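Local coordinates for alpha-galactosidase (Umbelopsis vinacea, PDB 3A5V), which probably hydrolyses terminal alpha-galactosidic bonds, releasing galactose, as a tetrameric family 27 glycoside hydrolase with an N-terminal (beta/alpha)8 barrel and a C-terminal beta domain, at residues A[291-296]-A[316-321]; A[323-328]-A[388-393]. All coordinates share one frame; numbering follows the deposited sequence.

Running from the N terminus, the chain first builds the (beta/alpha)8 barrel and leaves it through helix 288-294. Contact 1 closes a short loop there: residues 291-296, the end of that helix, meet 316-321, at the turn that joins strands 311-318 and 322-329 of the C-terminal domain. Contact 2 follows in series and closes a longer loop of 59 residues, pairing 323-328 with 388-393 in the antiparallel sheet; neither loop encloses the other. Strands 311-318 and 322-329 are sheet neighbours, and G316 and V324 link the two contacts through their backbones. Contact 1 thus ties barrel to sheet, while contact 2 carries the sheet on to the last strand of the chain, central in the sheet.

Contact 1 (A[291-296]-A[316-321]); sequences IAVNQD and GNLANN
D296 OD2 accepts S298 N and lies 2.7 Å from a water oxygen, which is itself 2.8 Å from N317 O and so bridges to the strand. The other oxygen, OD1, takes the backbone N-H of A319 on its syn side, D296 OD1 to A319 N being 2.9 Å. Aspartate suits the place: CG anti to the backbone N (chi1 -179°) carries the carboxyl carbon toward 318-319, and D296, two residues past the helix end, presents an acceptor to the main-chain N-H of A319. L318 packs against the same group, its CD2 3.7 Å from D296 CG; the same methyl also meets V293, CG1 to CD2 at 4.2 Å. A319 CB lies 3.5 Å from D296 OD1, and the methyl adds no bulk beyond it. An alanine at D296 would probably leave A319 N and S298 N without this acceptor and break the water bridge to N317 O. D296, L318 and A319 are among the residues round a bound polyether, probably from the crystallisation liquor. Through D296, V293, L318 and A319 the last barrel helix, 288-294, joins the C-terminal beta domain at the turn between strands 311-318 and 322-329, while Q295 bonds to T8 and P9 beside strand 11-14.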
loop_
_atom_site.group_PDB
_atom_site.type_symbol
_atom_site.label_atom_id
_atom_site.label_comp_id
_atom_site.label_asym_id
_atom_site.label_seq_id
_atom_site.Cartn_x
_atom_site.Cartn_y
_atom_site.Cartn_z
ATOM N N ILE A 291 -14.025 35.758 -3.750
ATOM C CA ILE A 291 -14.184 35.120 -5.060
ATOM C C ILE A 291 -13.001 35.458 -5.980
ATOM O O ILE A 291 -12.482 34.585 -6.663
ATOM C CB ILE A 291 -15.547 35.489 -5.723
ATOM C CG1 ILE A 291 -16.713 34.919 -4.888
ATOM C CG2 ILE A 291 -15.605 35.017 -7.213
ATOM C CD1 ILE A 291 -18.070 35.546 -5.216
ATOM N N ALA A 292 -12.559 36.719 -5.956
ATOM C CA ALA A 292 -11.402 37.136 -6.758
ATOM C C ALA A 292 -10.113 36.374 -6.423
ATOM O O ALA A 292 -9.213 36.265 -7.259
ATOM C CB ALA A 292 -11.186 38.655 -6.613
ATOM N N VAL A 293 -10.002 35.863 -5.194
ATOM C CA VAL A 293 -8.843 35.013 -4.858
ATOM C C VAL A 293 -8.931 33.677 -5.605
ATOM O O VAL A 293 -7.953 33.229 -6.210
ATOM C CB VAL A 293 -8.725 34.768 -3.315
ATOM C CG1 VAL A 293 -7.720 33.625 -3.011
ATOM C CG2 VAL A 293 -8.330 36.063 -2.601
ATOM N N ASN A 294 -10.108 33.048 -5.558
ATOM C CA ASN A 294 -10.352 31.781 -6.258
ATOM C C ASN A 294 -10.161 31.939 -7.771
ATOM O O ASN A 294 -9.602 31.065 -8.443
ATOM C CB ASN A 294 -11.773 31.261 -5.926
ATOM C CG ASN A 294 -12.100 29.914 -6.611
ATOM O OD1 ASN A 294 -12.818 29.875 -7.608
ATOM N ND2 ASN A 294 -11.579 28.810 -6.059
ATOM N N GLN A 295 -10.580 33.094 -8.280
ATOM C CA GLN A 295 -10.588 33.365 -9.722
ATOM C C GLN A 295 -9.325 34.101 -10.179
ATOM O O GLN A 295 -9.251 34.570 -11.319
ATOM C CB GLN A 295 -11.846 34.180 -10.072
ATOM C CG GLN A 295 -13.139 33.398 -9.788
ATOM C CD GLN A 295 -13.293 32.185 -10.699
ATOM O OE1 GLN A 295 -13.426 32.334 -11.918
ATOM N NE2 GLN A 295 -13.259 30.970 -10.116
ATOM N N ASP A 296 -8.337 34.195 -9.292
ATOM C CA ASP A 296 -7.095 34.931 -9.593
ATOM C C ASP A 296 -6.342 34.446 -10.841
ATOM O O ASP A 296 -6.160 33.240 -11.047
ATOM C CB ASP A 296 -6.148 34.914 -8.384
ATOM C CG ASP A 296 -4.868 35.675 -8.652
ATOM O OD1 ASP A 296 -4.890 36.922 -8.580
ATOM O OD2 ASP A 296 -3.848 35.026 -8.968
ATOM N N GLY A 316 0.049 32.098 -0.620
ATOM C CA GLY A 316 0.094 31.872 -2.054
ATOM C C GLY A 316 0.203 33.138 -2.877
ATOM O O GLY A 316 -0.215 34.191 -2.445
ATOM N N ASN A 317 0.763 33.041 -4.074
ATOM C CA ASN A 317 0.795 34.208 -4.964
ATOM C C ASN A 317 -0.539 34.519 -5.618
ATOM O O ASN A 317 -1.308 33.602 -5.988
ATOM C CB ASN A 317 1.781 33.965 -6.112
ATOM C CG ASN A 317 3.154 33.571 -5.631
ATOM O OD1 ASN A 317 3.532 32.407 -5.716
ATOM N ND2 ASN A 317 3.904 34.536 -5.116
ATOM N N LEU A 318 -0.766 35.822 -5.782
ATOM C CA LEU A 318 -1.872 36.371 -6.557
ATOM C C LEU A 318 -1.281 37.289 -7.641
ATOM O O LEU A 318 -0.058 37.483 -7.696
ATOM C CB LEU A 318 -2.826 37.145 -5.643
ATOM C CG LEU A 318 -3.513 36.397 -4.486
ATOM C CD1 LEU A 318 -4.278 37.388 -3.602
ATOM C CD2 LEU A 318 -4.431 35.283 -4.997
ATOM N N ALA A 319 -2.136 37.838 -8.499
ATOM C CA ALA A 319 -1.679 38.628 -9.657
ATOM C C ALA A 319 -0.949 39.906 -9.198
ATOM O O ALA A 319 -1.139 40.368 -8.066
ATOM C CB ALA A 319 -2.881 38.987 -10.550
ATOM N N ASN A 320 -0.089 40.449 -10.059
ATOM C CA ASN A 320 0.550 41.759 -9.802
ATOM C C ASN A 320 1.375 41.812 -8.522
ATOM O O ASN A 320 1.338 42.806 -7.762
ATOM C CB ASN A 320 -0.500 42.871 -9.808
ATOM C CG ASN A 320 -1.382 42.822 -11.032
ATOM O OD1 ASN A 320 -2.613 42.872 -10.931
ATOM N ND2 ASN A 320 -0.765 42.678 -12.200
ATOM N N ASN A 321 2.111 40.729 -8.291
ATOM C CA ASN A 321 3.042 40.630 -7.177
ATOM C C ASN A 321 2.368 40.731 -5.798
ATOM O O ASN A 321 2.994 41.160 -4.828
ATOM C CB ASN A 321 4.153 41.690 -7.344
ATOM C CG ASN A 321 5.455 41.285 -6.711
ATOM O OD1 ASN A 321 5.775 40.101 -6.606
ATOM N ND2 ASN A 321 6.231 42.279 -6.276
HETATM O O HOH W 1 -3.362 32.730 -7.733
#

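Contact 2 (A[323-328]-A[388-393]); sequences QVVILL and LKFMDS. With NAG (2-acetamido-2-deoxy-beta-D-glucopyranose), chain D; NAG (2-acetamido-2-deoxy-beta-D-glucopyranose), chain B.
V325 lays its CG2 against the CD1-CE1 side of the F390 ring, 3.6 Å from F390 CE1, the two side chains meeting obliquely. With CG1 anti to the backbone N (chi1 174°), the second methyl, CG2, is set on the F390 side, and beta-branching suits valine to an extended strand. V325 also faces L388 on the neighbouring strand, V325 CB to L388 CB at 4.3 Å, so that Q323, V325, L388 and F390 line one face of the sheet. W341 meets the F390 ring edge-to-face from beyond the two segments. Q323 directs its amide away from F390, and its NE2 is bonded to S315 OG, which gives the buried polar end a partner. On the other face V324 pairs with K389, whose fully extended chain carries NZ out to a bound polyether molecule, probably from the crystallisation liquor.

The backbones are joined by two hydrogen-bonded pairs. Q323 and F390 exchange N-H to O bonds in both directions, the one from F390 N to Q323 O measuring 2.9 Å. V325 and L388 do the same, with L388 N 2.8 Å from V325 O. Between them, V324 and K389 form a non-hydrogen-bonded pair. Past the strand, D392 turns to a glycan: D392 OD2 accepts from N2 of an N-acetylglucosamine, and D392 OD1 accepts S393 N. Such regular antiparallel pairing, at the middle of a six-stranded sheet, belongs to the C-terminal beta-sandwich domain of alpha-galactosidases.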
loop_
_atom_site.group_PDB
_atom_site.type_symbol
_atom_site.label_atom_id
_atom_site.label_comp_id
_atom_site.label_asym_id
_atom_site.label_seq_id
_atom_site.Cartn_x
_atom_site.Cartn_y
_atom_site.Cartn_z
ATOM N N GLN A 323 -0.016 38.805 -2.568
ATOM C CA GLN A 323 0.047 37.504 -1.871
ATOM C C GLN A 323 -1.211 37.291 -1.071
ATOM O O GLN A 323 -1.698 38.224 -0.422
ATOM C CB GLN A 323 1.242 37.463 -0.907
ATOM C CG GLN A 323 1.712 36.043 -0.458
ATOM C CD GLN A 323 2.536 35.321 -1.528
ATOM O OE1 GLN A 323 2.826 35.877 -2.583
ATOM N NE2 GLN A 323 2.885 34.070 -1.267
ATOM N N VAL A 324 -1.733 36.069 -1.091
ATOM C CA VAL A 324 -2.815 35.729 -0.165
ATOM C C VAL A 324 -2.187 35.035 1.050
ATOM O O VAL A 324 -1.270 34.222 0.902
ATOM C CB VAL A 324 -3.963 34.888 -0.824
ATOM C CG1 VAL A 324 -3.467 33.493 -1.247
ATOM C CG2 VAL A 324 -5.167 34.762 0.138
ATOM N N VAL A 325 -2.645 35.404 2.240
ATOM C CA VAL A 325 -2.168 34.804 3.486
ATOM C C VAL A 325 -3.368 34.443 4.337
ATOM O O VAL A 325 -4.274 35.259 4.523
ATOM C CB VAL A 325 -1.171 35.729 4.255
ATOM C CG1 VAL A 325 -0.790 35.140 5.628
ATOM C CG2 VAL A 325 0.103 35.942 3.413
ATOM N N ILE A 326 -3.386 33.208 4.833
ATOM C CA ILE A 326 -4.471 32.752 5.709
ATOM C C ILE A 326 -3.943 32.214 7.032
ATOM O O ILE A 326 -3.121 31.281 7.055
ATOM C CB ILE A 326 -5.336 31.641 5.045
ATOM C CG1 ILE A 326 -5.842 32.107 3.672
ATOM C CG2 ILE A 326 -6.506 31.246 5.959
ATOM C CD1 ILE A 326 -6.020 31.007 2.684
ATOM N N LEU A 327 -4.440 32.787 8.129
ATOM C CA LEU A 327 -4.205 32.239 9.467
ATOM C C LEU A 327 -5.402 31.377 9.816
ATOM O O LEU A 327 -6.535 31.853 9.806
ATOM C CB LEU A 327 -4.062 33.369 10.506
ATOM C CG LEU A 327 -3.003 34.426 10.176
ATOM C CD1 LEU A 327 -3.236 35.664 11.050
ATOM C CD2 LEU A 327 -1.615 33.846 10.372
ATOM N N LEU A 328 -5.158 30.110 10.114
ATOM C CA LEU A 328 -6.265 29.199 10.412
ATOM C C LEU A 328 -6.075 28.621 11.806
ATOM O O LEU A 328 -5.026 28.035 12.125
ATOM C CB LEU A 328 -6.363 28.082 9.360
ATOM C CG LEU A 328 -7.480 27.030 9.463
ATOM C CD1 LEU A 328 -7.715 26.446 8.071
ATOM C CD2 LEU A 328 -7.098 25.915 10.426
ATOM N N LEU A 388 -6.114 37.325 4.339
ATOM C CA LEU A 388 -5.386 38.568 4.121
ATOM C C LEU A 388 -4.858 38.648 2.712
ATOM O O LEU A 388 -4.469 37.618 2.119
ATOM C CB LEU A 388 -4.183 38.682 5.087
ATOM C CG LEU A 388 -4.462 38.401 6.571
ATOM C CD1 LEU A 388 -3.142 38.369 7.364
ATOM C CD2 LEU A 388 -5.454 39.427 7.157
ATOM N N LYS A 389 -4.830 39.870 2.183
ATOM C CA LYS A 389 -4.093 40.152 0.958
ATOM C C LYS A 389 -2.981 41.165 1.220
ATOM O O LYS A 389 -3.232 42.270 1.715
ATOM C CB LYS A 389 -5.032 40.669 -0.143
ATOM C CG LYS A 389 -4.318 40.898 -1.492
ATOM C CD LYS A 389 -5.285 41.484 -2.510
ATOM C CE LYS A 389 -4.596 41.794 -3.838
ATOM N NZ LYS A 389 -5.599 42.330 -4.789
ATOM N N PHE A 390 -1.756 40.765 0.884
ATOM C CA PHE A 390 -0.584 41.638 0.958
ATOM C C PHE A 390 -0.477 42.345 -0.376
ATOM O O PHE A 390 -0.449 41.685 -1.422
ATOM C CB PHE A 390 0.686 40.817 1.245
ATOM C CG PHE A 390 0.863 40.450 2.708
ATOM C CD1 PHE A 390 -0.052 39.619 3.351
ATOM C CD2 PHE A 390 1.946 40.939 3.427
ATOM C CE1 PHE A 390 0.098 39.282 4.730
ATOM C CE2 PHE A 390 2.122 40.616 4.778
ATOM C CZ PHE A 390 1.189 39.789 5.442
ATOM N N MET A 391 -0.431 43.677 -0.344
ATOM C CA MET A 391 -0.536 44.482 -1.567
ATOM C C MET A 391 0.790 44.607 -2.315
ATOM O O MET A 391 0.859 45.165 -3.406
ATOM C CB MET A 391 -1.147 45.859 -1.257
ATOM C CG MET A 391 -2.522 45.783 -0.617
ATOM S SD MET A 391 -3.786 44.972 -1.638
ATOM C CE MET A 391 -4.048 46.248 -2.858
ATOM N N ASP A 392 1.839 44.046 -1.720
ATOM C CA ASP A 392 3.143 43.970 -2.346
ATOM C C ASP A 392 3.859 42.746 -1.768
ATOM O O ASP A 392 3.330 42.051 -0.887
ATOM C CB ASP A 392 3.949 45.260 -2.088
ATOM C CG ASP A 392 4.972 45.572 -3.210
ATOM O OD1 ASP A 392 5.450 44.646 -3.902
ATOM O OD2 ASP A 392 5.288 46.763 -3.408
ATOM N N SER A 393 5.054 42.486 -2.285
ATOM C CA SER A 393 5.856 41.332 -1.906
ATOM C C SER A 393 7.112 41.781 -1.166
ATOM O O SER A 393 7.660 42.847 -1.452
ATOM C CB SER A 393 6.267 40.580 -3.172
ATOM O OG SER A 393 7.160 39.529 -2.868
HETATM C C1 NAG D . 5.179 50.613 -2.163
HETATM C C2 NAG D . 4.790 50.492 -3.641
HETATM C C3 NAG D . 6.009 50.330 -4.554
HETATM C C4 NAG D . 7.189 51.237 -4.168
HETATM C C5 NAG D . 7.390 51.285 -2.645
HETATM C C6 NAG D . 8.465 52.291 -2.225
HETATM C C7 NAG D . 2.592 49.496 -4.061
HETATM C C8 NAG D . 1.821 48.224 -4.290
HETATM N N2 NAG D . 3.904 49.365 -3.891
HETATM O O3 NAG D . 5.596 50.573 -5.889
HETATM O O4 NAG D . 8.368 50.750 -4.780
HETATM O O5 NAG D . 6.166 51.611 -2.001
HETATM O O6 NAG D . 7.950 53.609 -2.297
HETATM O O7 NAG D . 2.001 50.573 -4.025
HETATM C C1 NAG B . 2.860 50.642 2.600
HETATM C C2 NAG B . 4.116 51.492 2.335
HETATM C C3 NAG B . 4.240 51.840 0.849
HETATM C C4 NAG B . 4.162 50.576 -0.009
HETATM C C5 NAG B . 2.940 49.730 0.395
HETATM C C6 NAG B . 2.908 48.406 -0.375
HETATM C C7 NAG B . 5.146 53.037 3.915
HETATM C C8 NAG B . 4.943 54.197 4.854
HETATM N N2 NAG B . 4.113 52.705 3.143
HETATM O O3 NAG B . 5.462 52.504 0.602
HETATM O O4 NAG B . 4.016 50.932 -1.371
HETATM O O5 NAG B . 2.941 49.484 1.782
HETATM O O6 NAG B . 1.711 47.714 -0.114
HETATM O O7 NAG B . 6.241 52.458 3.868
#